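Local coordinates for pyroglutamyl-peptidase I (Fervidobacterium islandicum, PDB 6LTQ), which probably acts as a cysteine peptidase that removes the pyroglutamyl (5-oxoproline) residue from the amino terminus of peptides, at residues A43-I48 with I213-K218; I77-G82 with H175-H180; E136-K141 with T207-L212; F183-V188 with L198-L203. One frame throughout, in Å; residues are numbered along the deposited sequence.

Interaction 1. Residues A43-I48 with I213-K218; sequences AVFPHI and ILENLK
His-47 and Leu-214 share the polar part of this contact. With CG of His-47 between its own N and carbonyl carbon (chi1 65°), the imidazole presents its edge to the last turn of helix 203-215, NE2 3.0 Å from Leu-214 O. The carbonyl oxygen lies in the ring plane, but the N-H···O angle of 122° makes the bond weak. Lys-218 folds back over one face of the ring, and its NZ donates to Glu-215 O at 2.7 Å, from above the carbonyl plane. An alanine at His-47 would probably leave Leu-214 O without this donor and the folded Lys-218 chain without the ring it lies against.

The contact joins the C-terminal end of helix 203-215 to the loop entering strand 48-55, at one edge of the central sheet of the alpha/beta fold. The rest is apolar. Leu-214 suits this place because its branches part: CD1 reaches Phe-45 CZ (3.9 Å), CD2 reaches Ile-48 CD1 (4.1 Å). The aliphatic CG of Glu-215 meets the Phe-45 ring edge, 3.9 Å from CE1.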
loop_
_atom_site.group_PDB
_atom_site.type_symbol
_atom_site.label_atom_id
_atom_site.label_comp_id
_atom_site.label_asym_id
_atom_site.label_seq_id
_atom_site.Cartn_x
_atom_site.Cartn_y
_atom_site.Cartn_z
ATOM N N ALA D 43 -2.893 -33.648 -17.377
ATOM C CA ALA D 43 -4.313 -33.322 -17.205
ATOM C C ALA D 43 -5.098 -34.574 -16.813
ATOM O O ALA D 43 -5.788 -35.205 -17.612
ATOM C CB ALA D 43 -4.863 -32.703 -18.488
ATOM N N VAL D 44 -5.004 -34.894 -15.523
ATOM C CA VAL D 44 -5.758 -36.014 -14.964
ATOM C C VAL D 44 -7.026 -35.406 -14.372
ATOM O O VAL D 44 -7.198 -35.265 -13.160
ATOM C CB VAL D 44 -4.932 -36.798 -13.937
ATOM C CG1 VAL D 44 -4.026 -37.801 -14.629
ATOM C CG2 VAL D 44 -4.116 -35.856 -13.060
ATOM N N PHE D 45 -7.939 -35.017 -15.267
ATOM C CA PHE D 45 -9.225 -34.436 -14.880
ATOM C C PHE D 45 -10.403 -35.243 -15.402
ATOM O O PHE D 45 -10.527 -35.428 -16.630
ATOM C CB PHE D 45 -9.308 -32.989 -15.363
ATOM C CG PHE D 45 -8.454 -32.046 -14.573
ATOM C CD1 PHE D 45 -8.881 -31.576 -13.343
ATOM C CD2 PHE D 45 -7.217 -31.647 -15.048
ATOM C CE1 PHE D 45 -8.090 -30.712 -12.601
ATOM C CE2 PHE D 45 -6.420 -30.786 -14.317
ATOM C CZ PHE D 45 -6.857 -30.316 -13.092
ATOM N N PRO D 46 -11.303 -35.730 -14.538
ATOM C CA PRO D 46 -12.349 -36.661 -14.994
ATOM C C PRO D 46 -13.416 -36.036 -15.878
ATOM O O PRO D 46 -14.063 -36.764 -16.641
ATOM C CB PRO D 46 -12.976 -37.161 -13.680
ATOM C CG PRO D 46 -12.092 -36.642 -12.575
ATOM C CD PRO D 46 -11.449 -35.410 -13.110
ATOM N N HIS D 47 -13.637 -34.729 -15.798
ATOM C CA HIS D 47 -14.768 -34.103 -16.468
ATOM C C HIS D 47 -14.401 -33.122 -17.573
ATOM O O HIS D 47 -15.301 -32.473 -18.121
ATOM C CB HIS D 47 -15.650 -33.379 -15.448
ATOM C CG HIS D 47 -14.974 -32.219 -14.786
ATOM N ND1 HIS D 47 -13.717 -32.304 -14.226
ATOM C CD2 HIS D 47 -15.365 -30.933 -14.636
ATOM C CE1 HIS D 47 -13.378 -31.127 -13.729
ATOM N NE2 HIS D 47 -14.360 -30.277 -13.966
ATOM N N ILE D 48 -13.125 -32.960 -17.910
ATOM C CA ILE D 48 -12.742 -31.956 -18.892
ATOM C C ILE D 48 -11.645 -32.486 -19.798
ATOM O O ILE D 48 -10.857 -33.361 -19.418
ATOM C CB ILE D 48 -12.277 -30.628 -18.232
ATOM C CG1 ILE D 48 -10.986 -30.835 -17.439
ATOM C CG2 ILE D 48 -13.380 -30.019 -17.351
ATOM C CD1 ILE D 48 -10.469 -29.565 -16.757
ATOM N N ILE D 213 -10.113 -24.417 -9.396
ATOM C CA ILE D 213 -11.031 -23.819 -10.361
ATOM C C ILE D 213 -11.415 -24.853 -11.416
ATOM O O ILE D 213 -12.594 -25.026 -11.751
ATOM C CB ILE D 213 -10.415 -22.565 -11.005
ATOM C CG1 ILE D 213 -10.187 -21.447 -9.966
ATOM C CG2 ILE D 213 -11.324 -22.060 -12.138
ATOM C CD1 ILE D 213 -9.354 -20.301 -10.516
ATOM N N LEU D 214 -10.413 -25.562 -11.943
ATOM C CA LEU D 214 -10.664 -26.576 -12.964
ATOM C C LEU D 214 -11.532 -27.702 -12.425
ATOM O O LEU D 214 -12.443 -28.176 -13.117
ATOM C CB LEU D 214 -9.341 -27.130 -13.481
ATOM C CG LEU D 214 -8.491 -26.166 -14.304
ATOM C CD1 LEU D 214 -7.073 -26.713 -14.475
ATOM C CD2 LEU D 214 -9.148 -25.833 -15.661
ATOM N N GLU D 215 -11.287 -28.132 -11.181
ATOM C CA GLU D 215 -12.058 -29.233 -10.614
ATOM C C GLU D 215 -13.514 -28.866 -10.368
ATOM O O GLU D 215 -14.356 -29.765 -10.306
ATOM C CB GLU D 215 -11.458 -29.702 -9.286
ATOM C CG GLU D 215 -10.236 -30.580 -9.402
ATOM C CD GLU D 215 -9.639 -30.916 -8.042
ATOM O OE1 GLU D 215 -10.187 -30.451 -7.022
ATOM O OE2 GLU D 215 -8.587 -31.585 -7.996
ATOM N N ASN D 216 -13.839 -27.580 -10.210
ATOM C CA ASN D 216 -15.187 -27.191 -9.811
ATOM C C ASN D 216 -15.908 -26.369 -10.878
ATOM O O ASN D 216 -16.894 -25.692 -10.573
ATOM C CB ASN D 216 -15.130 -26.436 -8.480
ATOM C CG ASN D 216 -14.725 -27.334 -7.335
ATOM O OD1 ASN D 216 -15.563 -28.020 -6.755
ATOM N ND2 ASN D 216 -13.426 -27.352 -7.012
ATOM N N LEU D 217 -15.452 -26.465 -12.130
ATOM C CA LEU D 217 -15.892 -25.567 -13.190
ATOM C C LEU D 217 -17.402 -25.597 -13.376
ATOM O O LEU D 217 -18.010 -24.579 -13.725
ATOM C CB LEU D 217 -15.190 -25.943 -14.492
ATOM C CG LEU D 217 -14.798 -24.843 -15.472
ATOM C CD1 LEU D 217 -14.437 -23.556 -14.746
ATOM C CD2 LEU D 217 -13.630 -25.320 -16.300
ATOM N N LYS D 218 -18.026 -26.760 -13.170
ATOM C CA LYS D 218 -19.469 -26.888 -13.379
ATOM C C LYS D 218 -20.249 -25.873 -12.569
ATOM O O LYS D 218 -21.234 -25.315 -13.071
ATOM C CB LYS D 218 -19.989 -28.281 -13.005
ATOM C CG LYS D 218 -19.476 -29.481 -13.801
ATOM C CD LYS D 218 -18.011 -29.662 -13.555
ATOM C CE LYS D 218 -17.746 -29.824 -12.062
ATOM N NZ LYS D 218 -16.491 -30.545 -11.773
#

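Interaction 2. Residues I77-G82 with H175-H180; sequences IALHLG and HALFVH
Phe-178 places CG anti to its backbone N (chi1 -163°), beside the carbonyl carbon, and from there the ring lies against strand 77-82. The phenyl face lies over His-80 O, which sits 3.6 Å above the ring plane toward the rim, and CD2 presses to 3.2 Å from His-80 CB. Phe-178 CZ comes to 3.6 Å from Gly-82 N, where the beta carbon of any other residue would run into CZ. The same ring places CE1 over one face of His-180. An alanine at Phe-178 would probably open a gap beside Gly-82 and leave the His-180 ring less restrained. The backbones pair as parallel strands through five hydrogen bonds; the shortest, Val-179 N to His-80 O, measures 2.7 Å. On the face that carries Leu-79, Leu-81 and Val-179, Leu-79 CD1 packs on Val-179 CG2 at 3.7 Å, branched aliphatics suited to the buried interior. His-180 bonds Glu-93 through ND1 and the oxidised cysteine at position 156 through NE2, consistent with the Cys-His-Glu triad of this family. Strand 15-22 continues the sheet beyond 77-82, strand 90-97 runs antiparallel beyond 175-180, helix 203-215 packs on Leu-79, Leu-81 and Val-179, and helix 158-170 on His-80 and Ala-176.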
loop_
_atom_site.group_PDB
_atom_site.type_symbol
_atom_site.label_atom_id
_atom_site.label_comp_id
_atom_site.label_asym_id
_atom_site.label_seq_id
_atom_site.Cartn_x
_atom_site.Cartn_y
_atom_site.Cartn_z
ATOM N N ILE D 77 -14.258 -23.307 -22.735
ATOM C CA ILE D 77 -13.935 -22.312 -21.706
ATOM C C ILE D 77 -12.459 -21.987 -21.790
ATOM O O ILE D 77 -11.613 -22.888 -21.752
ATOM C CB ILE D 77 -14.261 -22.800 -20.286
ATOM C CG1 ILE D 77 -15.602 -23.518 -20.255
ATOM C CG2 ILE D 77 -14.236 -21.619 -19.295
ATOM C CD1 ILE D 77 -15.779 -24.355 -19.026
ATOM N N ALA D 78 -12.146 -20.701 -21.832
ATOM C CA ALA D 78 -10.772 -20.241 -21.789
ATOM C C ALA D 78 -10.502 -19.792 -20.360
ATOM O O ALA D 78 -11.265 -18.995 -19.805
ATOM C CB ALA D 78 -10.540 -19.104 -22.781
ATOM N N LEU D 79 -9.477 -20.363 -19.746
ATOM C CA LEU D 79 -9.021 -19.958 -18.419
ATOM C C LEU D 79 -7.642 -19.368 -18.655
ATOM O O LEU D 79 -6.661 -20.103 -18.818
ATOM C CB LEU D 79 -8.995 -21.138 -17.452
ATOM C CG LEU D 79 -8.613 -20.885 -15.986
ATOM C CD1 LEU D 79 -9.440 -19.743 -15.413
ATOM C CD2 LEU D 79 -8.794 -22.161 -15.135
ATOM N N HIS D 80 -7.574 -18.041 -18.729
ATOM C CA HIS D 80 -6.326 -17.361 -19.013
ATOM C C HIS D 80 -5.627 -17.020 -17.704
ATOM O O HIS D 80 -6.230 -16.402 -16.816
ATOM C CB HIS D 80 -6.563 -16.077 -19.804
ATOM C CG HIS D 80 -7.156 -16.290 -21.156
ATOM N ND1 HIS D 80 -6.531 -17.032 -22.140
ATOM C CD2 HIS D 80 -8.311 -15.839 -21.695
ATOM C CE1 HIS D 80 -7.286 -17.031 -23.227
ATOM N NE2 HIS D 80 -8.371 -16.314 -22.982
ATOM N N LEU D 81 -4.357 -17.402 -17.599
ATOM C CA LEU D 81 -3.535 -17.070 -16.444
ATOM C C LEU D 81 -2.506 -16.019 -16.812
ATOM O O LEU D 81 -1.957 -16.028 -17.918
ATOM C CB LEU D 81 -2.810 -18.299 -15.883
ATOM C CG LEU D 81 -3.644 -19.536 -15.569
ATOM C CD1 LEU D 81 -2.738 -20.637 -14.974
ATOM C CD2 LEU D 81 -4.838 -19.219 -14.642
ATOM N N GLY D 82 -2.216 -15.131 -15.868
ATOM C CA GLY D 82 -1.194 -14.135 -16.095
ATOM C C GLY D 82 -0.573 -13.695 -14.786
ATOM O O GLY D 82 -1.139 -13.898 -13.706
ATOM N N HIS D 175 -17.213 -19.369 -22.728
ATOM C CA HIS D 175 -16.900 -18.582 -21.546
ATOM C C HIS D 175 -15.415 -18.256 -21.539
ATOM O O HIS D 175 -14.590 -18.977 -22.109
ATOM C CB HIS D 175 -17.274 -19.333 -20.259
ATOM C CG HIS D 175 -18.725 -19.264 -19.881
ATOM N ND1 HIS D 175 -19.346 -18.084 -19.530
ATOM C CD2 HIS D 175 -19.657 -20.238 -19.725
ATOM C CE1 HIS D 175 -20.603 -18.327 -19.209
ATOM N NE2 HIS D 175 -20.817 -19.628 -19.313
ATOM N N ALA D 176 -15.076 -17.161 -20.880
ATOM C CA ALA D 176 -13.684 -16.866 -20.629
ATOM C C ALA D 176 -13.567 -16.231 -19.253
ATOM O O ALA D 176 -14.463 -15.495 -18.822
ATOM C CB ALA D 176 -13.116 -15.946 -21.694
ATOM N N LEU D 177 -12.482 -16.579 -18.559
ATOM C CA LEU D 177 -12.126 -15.990 -17.271
ATOM C C LEU D 177 -10.620 -15.751 -17.261
ATOM O O LEU D 177 -9.849 -16.588 -17.751
ATOM C CB LEU D 177 -12.545 -16.905 -16.104
ATOM C CG LEU D 177 -12.198 -16.479 -14.665
ATOM C CD1 LEU D 177 -12.895 -15.156 -14.264
ATOM C CD2 LEU D 177 -12.538 -17.570 -13.680
ATOM N N PHE D 178 -10.190 -14.604 -16.725
ATOM C CA PHE D 178 -8.769 -14.319 -16.572
ATOM C C PHE D 178 -8.418 -14.329 -15.089
ATOM O O PHE D 178 -9.125 -13.726 -14.276
ATOM C CB PHE D 178 -8.372 -12.980 -17.200
ATOM C CG PHE D 178 -6.900 -12.861 -17.406
ATOM C CD1 PHE D 178 -6.044 -12.626 -16.327
ATOM C CD2 PHE D 178 -6.346 -13.066 -18.657
ATOM C CE1 PHE D 178 -4.671 -12.581 -16.502
ATOM C CE2 PHE D 178 -4.978 -13.015 -18.836
ATOM C CZ PHE D 178 -4.139 -12.779 -17.762
ATOM N N VAL D 179 -7.339 -15.020 -14.737
ATOM C CA VAL D 179 -6.880 -15.135 -13.348
ATOM C C VAL D 179 -5.479 -14.542 -13.290
ATOM O O VAL D 179 -4.557 -15.045 -13.945
ATOM C CB VAL D 179 -6.899 -16.585 -12.844
ATOM C CG1 VAL D 179 -6.462 -16.631 -11.373
ATOM C CG2 VAL D 179 -8.297 -17.185 -12.985
ATOM N N HIS D 180 -5.347 -13.393 -12.630
ATOM C CA HIS D 180 -4.046 -12.834 -12.322
ATOM C C HIS D 180 -3.447 -13.482 -11.083
ATOM O O HIS D 180 -4.149 -13.815 -10.124
ATOM C CB HIS D 180 -4.133 -11.321 -12.138
ATOM C CG HIS D 180 -3.798 -10.551 -13.380
ATOM N ND1 HIS D 180 -4.577 -9.518 -13.850
ATOM C CD2 HIS D 180 -2.783 -10.691 -14.271
ATOM C CE1 HIS D 180 -4.040 -9.025 -14.954
ATOM N NE2 HIS D 180 -2.956 -9.726 -15.239
#

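Interaction 3. Residues E136-K141 with T207-L212; sequences ELLKKK and TKAVRL
Leu-138 and Ala-209 mark the close part of this helix-helix contact, where the two backbones come nearest. A methyl of Leu-138, CD2, rests 3.7 Å from Ala-209 O and 4.1 Å from Ala-209 CB; the small alanine lets the leucine come down on the helix backbone. Leu-212 extends the apolar patch. With CG of Leu-137 anti to its own N (chi1 -173°), the CD2 branch meets Leu-212 CB at 4.2 Å. The segments of helices 131-140 and 203-215 cross at 132°, their axes 10.4 Å apart, two helices packed on the same side of the sheet, with Ile-90 of strand 90-97 touching both Leu-138 and Ala-209.

Toward solvent the packing thins. Leu-212 CD1 touches the aliphatic CB and CG of Lys-141, CB at 3.9 Å, and Lys-141 NZ leads away to bond a glycerol, probably from the crystallisation liquor. The fully extended chain of Lys-208 brings NZ near Lys-141 O, and a water bridges them, 2.7 Å from the carbonyl oxygen and 2.9 Å from NZ; a second water makes a weaker bridge. Since Lys-141 follows the C-terminal end of its helix, the negative end of the helix dipole would probably draw the ammonium group of Lys-208, so charge and water complement the leucine packing.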
loop_
_atom_site.group_PDB
_atom_site.type_symbol
_atom_site.label_atom_id
_atom_site.label_comp_id
_atom_site.label_asym_id
_atom_site.label_seq_id
_atom_site.Cartn_x
_atom_site.Cartn_y
_atom_site.Cartn_z
ATOM N N GLU D 136 -15.474 -17.203 -3.748
ATOM C CA GLU D 136 -15.965 -17.776 -2.507
ATOM C C GLU D 136 -15.443 -19.197 -2.312
ATOM O O GLU D 136 -15.101 -19.582 -1.194
ATOM C CB GLU D 136 -17.489 -17.746 -2.489
ATOM C CG GLU D 136 -18.039 -16.580 -1.695
ATOM C CD GLU D 136 -17.879 -16.793 -0.192
ATOM O OE1 GLU D 136 -18.904 -16.992 0.495
ATOM O OE2 GLU D 136 -16.729 -16.763 0.298
ATOM N N LEU D 137 -15.357 -19.977 -3.391
ATOM C CA LEU D 137 -14.812 -21.334 -3.297
ATOM C C LEU D 137 -13.359 -21.317 -2.853
ATOM O O LEU D 137 -12.959 -22.081 -1.961
ATOM C CB LEU D 137 -14.915 -22.051 -4.645
ATOM C CG LEU D 137 -14.523 -23.534 -4.556
ATOM C CD1 LEU D 137 -15.583 -24.390 -5.239
ATOM C CD2 LEU D 137 -13.179 -23.799 -5.159
ATOM N N LEU D 138 -12.540 -20.467 -3.481
ATOM C CA LEU D 138 -11.126 -20.394 -3.126
ATOM C C LEU D 138 -10.929 -19.993 -1.662
ATOM O O LEU D 138 -10.156 -20.634 -0.934
ATOM C CB LEU D 138 -10.414 -19.416 -4.050
ATOM C CG LEU D 138 -10.307 -19.919 -5.497
ATOM C CD1 LEU D 138 -9.722 -18.846 -6.394
ATOM C CD2 LEU D 138 -9.467 -21.199 -5.545
ATOM N N LYS D 139 -11.680 -18.990 -1.192
ATOM C CA LYS D 139 -11.535 -18.564 0.203
ATOM C C LYS D 139 -11.947 -19.680 1.150
ATOM O O LYS D 139 -11.294 -19.926 2.174
ATOM C CB LYS D 139 -12.384 -17.323 0.512
ATOM C CG LYS D 139 -12.009 -16.006 -0.203
ATOM C CD LYS D 139 -13.100 -14.972 0.096
ATOM C CE LYS D 139 -12.935 -13.739 -0.763
ATOM N NZ LYS D 139 -11.805 -12.899 -0.244
ATOM N N LYS D 140 -12.992 -20.420 0.784
ATOM C CA LYS D 140 -13.493 -21.425 1.705
ATOM C C LYS D 140 -12.495 -22.550 1.815
ATOM O O LYS D 140 -12.442 -23.283 2.811
ATOM C CB LYS D 140 -14.793 -21.904 1.142
ATOM C CG LYS D 140 -15.878 -21.548 2.066
ATOM C CD LYS D 140 -15.555 -19.927 2.230
ATOM C CE LYS D 140 -16.403 -19.320 3.399
ATOM N NZ LYS D 140 -17.940 -19.330 3.559
ATOM N N LYS D 141 -11.695 -22.710 0.766
ATOM C CA LYS D 141 -10.561 -23.632 0.756
ATOM C C LYS D 141 -9.273 -23.002 1.305
ATOM O O LYS D 141 -8.174 -23.528 1.060
ATOM C CB LYS D 141 -10.275 -24.118 -0.668
ATOM C CG LYS D 141 -11.460 -24.834 -1.318
ATOM C CD LYS D 141 -11.754 -26.155 -0.617
ATOM C CE LYS D 141 -12.940 -26.840 -1.295
ATOM N NZ LYS D 141 -13.178 -28.208 -0.776
ATOM N N THR D 207 -0.787 -23.215 -7.833
ATOM C CA THR D 207 -1.219 -24.372 -8.612
ATOM C C THR D 207 -2.465 -24.996 -8.005
ATOM O O THR D 207 -3.409 -25.356 -8.724
ATOM C CB THR D 207 -0.077 -25.381 -8.707
ATOM O OG1 THR D 207 1.050 -24.750 -9.329
ATOM C CG2 THR D 207 -0.489 -26.584 -9.540
ATOM N N LYS D 208 -2.503 -25.104 -6.679
ATOM C CA LYS D 208 -3.697 -25.618 -6.030
ATOM C C LYS D 208 -4.912 -24.751 -6.354
ATOM O O LYS D 208 -6.014 -25.271 -6.599
ATOM C CB LYS D 208 -3.468 -25.718 -4.518
ATOM C CG LYS D 208 -4.701 -26.154 -3.743
ATOM C CD LYS D 208 -4.422 -26.326 -2.242
ATOM C CE LYS D 208 -5.683 -26.719 -1.476
ATOM N NZ LYS D 208 -5.444 -26.932 -0.011
ATOM N N ALA D 209 -4.735 -23.427 -6.389
ATOM C CA ALA D 209 -5.874 -22.561 -6.673
ATOM C C ALA D 209 -6.431 -22.825 -8.069
ATOM O O ALA D 209 -7.642 -22.997 -8.247
ATOM C CB ALA D 209 -5.472 -21.094 -6.521
ATOM N N VAL D 210 -5.551 -22.880 -9.071
ATOM C CA VAL D 210 -6.003 -23.109 -10.437
ATOM C C VAL D 210 -6.581 -24.514 -10.570
ATOM O O VAL D 210 -7.585 -24.722 -11.266
ATOM C CB VAL D 210 -4.854 -22.852 -11.424
ATOM C CG1 VAL D 210 -5.277 -23.224 -12.849
ATOM C CG2 VAL D 210 -4.443 -21.360 -11.357
ATOM N N ARG D 211 -5.972 -25.488 -9.886
ATOM C CA ARG D 211 -6.504 -26.854 -9.860
ATOM C C ARG D 211 -7.930 -26.870 -9.339
ATOM O O ARG D 211 -8.821 -27.478 -9.944
ATOM C CB ARG D 211 -5.543 -27.728 -9.041
ATOM C CG ARG D 211 -5.810 -29.240 -8.951
ATOM C CD ARG D 211 -5.603 -29.851 -7.609
ATOM N NE ARG D 211 -4.225 -29.637 -7.153
ATOM C CZ ARG D 211 -3.630 -30.106 -6.048
ATOM N NH1 ARG D 211 -4.162 -31.056 -5.296
ATOM N NH2 ARG D 211 -2.338 -29.735 -5.811
ATOM N N LEU D 212 -8.184 -26.118 -8.271
ATOM C CA LEU D 212 -9.521 -26.076 -7.696
ATOM C C LEU D 212 -10.531 -25.432 -8.636
ATOM O O LEU D 212 -11.714 -25.797 -8.624
ATOM C CB LEU D 212 -9.508 -25.335 -6.356
ATOM C CG LEU D 212 -8.959 -26.115 -5.156
ATOM C CD1 LEU D 212 -8.556 -25.162 -4.012
ATOM C CD2 LEU D 212 -9.990 -27.146 -4.683
HETATM O O HOH W 1 -4.791 -24.340 1.080
HETATM O O HOH W 2 -7.795 -26.197 1.540
#

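Interaction 4. Residues F183-V188 with L198-L203; sequences FLPEQV and LPSMTL
Phe-183 O is approached by two groups of segment 198-203: Met-201 N donates a hydrogen bond of 3.0 Å at an N-H···O angle of 154°, and Ser-200 CA lies 3.2 Å away in a C-H···O contact. A water makes a second tie, accepting from Phe-183 N and donating to Pro-199 O at 2.8 Å.

Around this backbone link the side chains are mostly apolar. With CG of Leu-184 beside its N (chi1 -62°), the CD2 branch meets Leu-203 CB at 3.8 Å. Pro-185 CD lies 3.3 Å from Met-201 O, and a proline suits the first turn of helix 185-189, where no backbone N-H is needed. Val-188 packs CG2 on Leu-198 CB at 3.9 Å, and Leu-198 CD1 reaches the edge of the Phe-183 ring at CE2. Thr-202 OG1 caps Leu-205 N at the start of helix 203-215; Leu-184, the N-cap residue of helix 185-189, has no capping side chain, and its own N is held by Gln-187 OE1 at 2.9 Å. Pro-185 and Val-188 also pack on Pro-144 of the second subunit, and Thr-202 on its counterpart there. The chemistry implies a small buried core between two helix starts, tied by main-chain atoms and one water, its outer flank in the subunit interface.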
loop_
_atom_site.group_PDB
_atom_site.type_symbol
_atom_site.label_atom_id
_atom_site.label_comp_id
_atom_site.label_asym_id
_atom_site.label_seq_id
_atom_site.Cartn_x
_atom_site.Cartn_y
_atom_site.Cartn_z
ATOM N N PHE D 183 3.419 -12.662 -7.824
ATOM C CA PHE D 183 4.799 -13.118 -7.980
ATOM C C PHE D 183 5.016 -14.425 -7.223
ATOM O O PHE D 183 4.438 -14.651 -6.153
ATOM C CB PHE D 183 5.764 -12.086 -7.414
ATOM C CG PHE D 183 6.154 -11.005 -8.366
ATOM C CD1 PHE D 183 6.435 -11.282 -9.697
ATOM C CD2 PHE D 183 6.296 -9.718 -7.911
ATOM C CE1 PHE D 183 6.845 -10.277 -10.551
ATOM C CE2 PHE D 183 6.700 -8.696 -8.772
ATOM C CZ PHE D 183 6.974 -8.985 -10.089
ATOM N N LEU D 184 5.869 -15.291 -7.775
ATOM C CA LEU D 184 6.429 -16.371 -6.984
ATOM C C LEU D 184 7.427 -15.804 -5.975
ATOM O O LEU D 184 8.053 -14.769 -6.225
ATOM C CB LEU D 184 7.144 -17.402 -7.875
ATOM C CG LEU D 184 6.268 -18.136 -8.899
ATOM C CD1 LEU D 184 7.157 -18.963 -9.843
ATOM C CD2 LEU D 184 5.222 -19.032 -8.240
ATOM N N PRO D 185 7.605 -16.470 -4.835
ATOM C CA PRO D 185 8.594 -15.978 -3.859
ATOM C C PRO D 185 9.982 -15.788 -4.461
ATOM O O PRO D 185 10.658 -14.793 -4.151
ATOM C CB PRO D 185 8.573 -17.053 -2.771
ATOM C CG PRO D 185 7.207 -17.675 -2.885
ATOM C CD PRO D 185 6.882 -17.659 -4.364
ATOM N N GLU D 186 10.403 -16.667 -5.377
ATOM C CA GLU D 186 11.731 -16.493 -5.971
ATOM C C GLU D 186 11.848 -15.195 -6.771
ATOM O O GLU D 186 12.946 -14.631 -6.881
ATOM C CB GLU D 186 12.067 -17.691 -6.852
ATOM C CG GLU D 186 11.147 -17.832 -8.033
ATOM C CD GLU D 186 11.195 -19.218 -8.621
ATOM O OE1 GLU D 186 11.921 -19.404 -9.626
ATOM O OE2 GLU D 186 10.517 -20.115 -8.071
ATOM N N GLN D 187 10.734 -14.694 -7.322
ATOM C CA GLN D 187 10.772 -13.431 -8.061
ATOM C C GLN D 187 10.898 -12.231 -7.133
ATOM O O GLN D 187 11.416 -11.186 -7.544
ATOM C CB GLN D 187 9.515 -13.258 -8.924
ATOM C CG GLN D 187 9.345 -14.349 -9.988
ATOM C CD GLN D 187 8.061 -14.207 -10.786
ATOM O OE1 GLN D 187 7.000 -14.655 -10.351
ATOM N NE2 GLN D 187 8.156 -13.582 -11.972
ATOM N N VAL D 188 10.384 -12.333 -5.907
ATOM C CA VAL D 188 10.547 -11.218 -4.974
ATOM C C VAL D 188 11.908 -11.293 -4.310
ATOM O O VAL D 188 12.508 -10.260 -3.988
ATOM C CB VAL D 188 9.410 -11.200 -3.938
ATOM C CG1 VAL D 188 9.657 -10.138 -2.831
ATOM C CG2 VAL D 188 8.065 -10.934 -4.640
ATOM N N LEU D 198 7.626 -6.886 -1.667
ATOM C CA LEU D 198 6.422 -7.190 -2.430
ATOM C C LEU D 198 5.777 -8.497 -1.965
ATOM O O LEU D 198 6.457 -9.388 -1.444
ATOM C CB LEU D 198 6.753 -7.283 -3.913
ATOM C CG LEU D 198 7.017 -5.928 -4.583
ATOM C CD1 LEU D 198 7.534 -6.131 -6.002
ATOM C CD2 LEU D 198 5.786 -5.014 -4.545
ATOM N N PRO D 199 4.462 -8.647 -2.156
ATOM C CA PRO D 199 3.793 -9.913 -1.830
ATOM C C PRO D 199 4.125 -11.015 -2.826
ATOM O O PRO D 199 4.472 -10.761 -3.976
ATOM C CB PRO D 199 2.292 -9.574 -1.897
ATOM C CG PRO D 199 2.186 -8.089 -2.024
ATOM C CD PRO D 199 3.514 -7.598 -2.584
ATOM N N SER D 200 3.948 -12.262 -2.380
ATOM C CA SER D 200 4.188 -13.416 -3.238
ATOM C C SER D 200 3.278 -14.558 -2.807
ATOM O O SER D 200 2.618 -14.492 -1.774
ATOM C CB SER D 200 5.666 -13.826 -3.184
ATOM O OG SER D 200 5.984 -14.294 -1.884
ATOM N N MET D 201 3.239 -15.619 -3.618
ATOM C CA MET D 201 2.508 -16.822 -3.242
ATOM C C MET D 201 3.235 -18.011 -3.859
ATOM O O MET D 201 3.617 -17.948 -5.031
ATOM C CB MET D 201 1.043 -16.763 -3.708
ATOM C CG MET D 201 0.171 -17.965 -3.261
ATOM S SD MET D 201 -1.514 -17.814 -3.905
ATOM C CE MET D 201 -2.244 -16.656 -2.730
ATOM N N THR D 202 3.468 -19.057 -3.065
ATOM C CA THR D 202 4.244 -20.190 -3.574
ATOM C C THR D 202 3.585 -20.800 -4.805
ATOM O O THR D 202 2.364 -20.737 -4.986
ATOM C CB THR D 202 4.418 -21.283 -2.505
ATOM O OG1 THR D 202 3.148 -21.868 -2.190
ATOM C CG2 THR D 202 5.056 -20.719 -1.234
ATOM N N LEU D 203 4.424 -21.408 -5.656
ATOM C CA LEU D 203 3.906 -22.122 -6.822
ATOM C C LEU D 203 2.924 -23.202 -6.402
ATOM O O LEU D 203 1.884 -23.409 -7.055
ATOM C CB LEU D 203 5.065 -22.741 -7.614
ATOM C CG LEU D 203 4.639 -23.530 -8.863
ATOM C CD1 LEU D 203 3.996 -22.607 -9.923
ATOM C CD2 LEU D 203 5.843 -24.268 -9.439
HETATM O O HOH W 3 2.927 -10.297 -6.207
#

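Helix 203-215 serves interactions 1 and 3, packs on the strands of interaction 2, and begins at Leu-203 in interaction 4. Centres of interactions 1 and 2 are 14 Å apart, and Leu-214 CD2 lies 3.7 Å from Leu-79 CD2; between interactions 2 and 3 Leu-81 CD2 meets Val-210 CG2 at 3.9 Å, and between 1 and 3 Asn-216 CG meets Leu-137 CD1 at 3.7 Å. The probable catalytic site lies at the C-terminal end of the paired strands of interaction 2, by His-180 and the oxidised cysteine. Interaction 4, its centre about 20 Å from that of interaction 2, joins the segment after strand 175-181 to the start of helix 203-215 and packs on the second subunit.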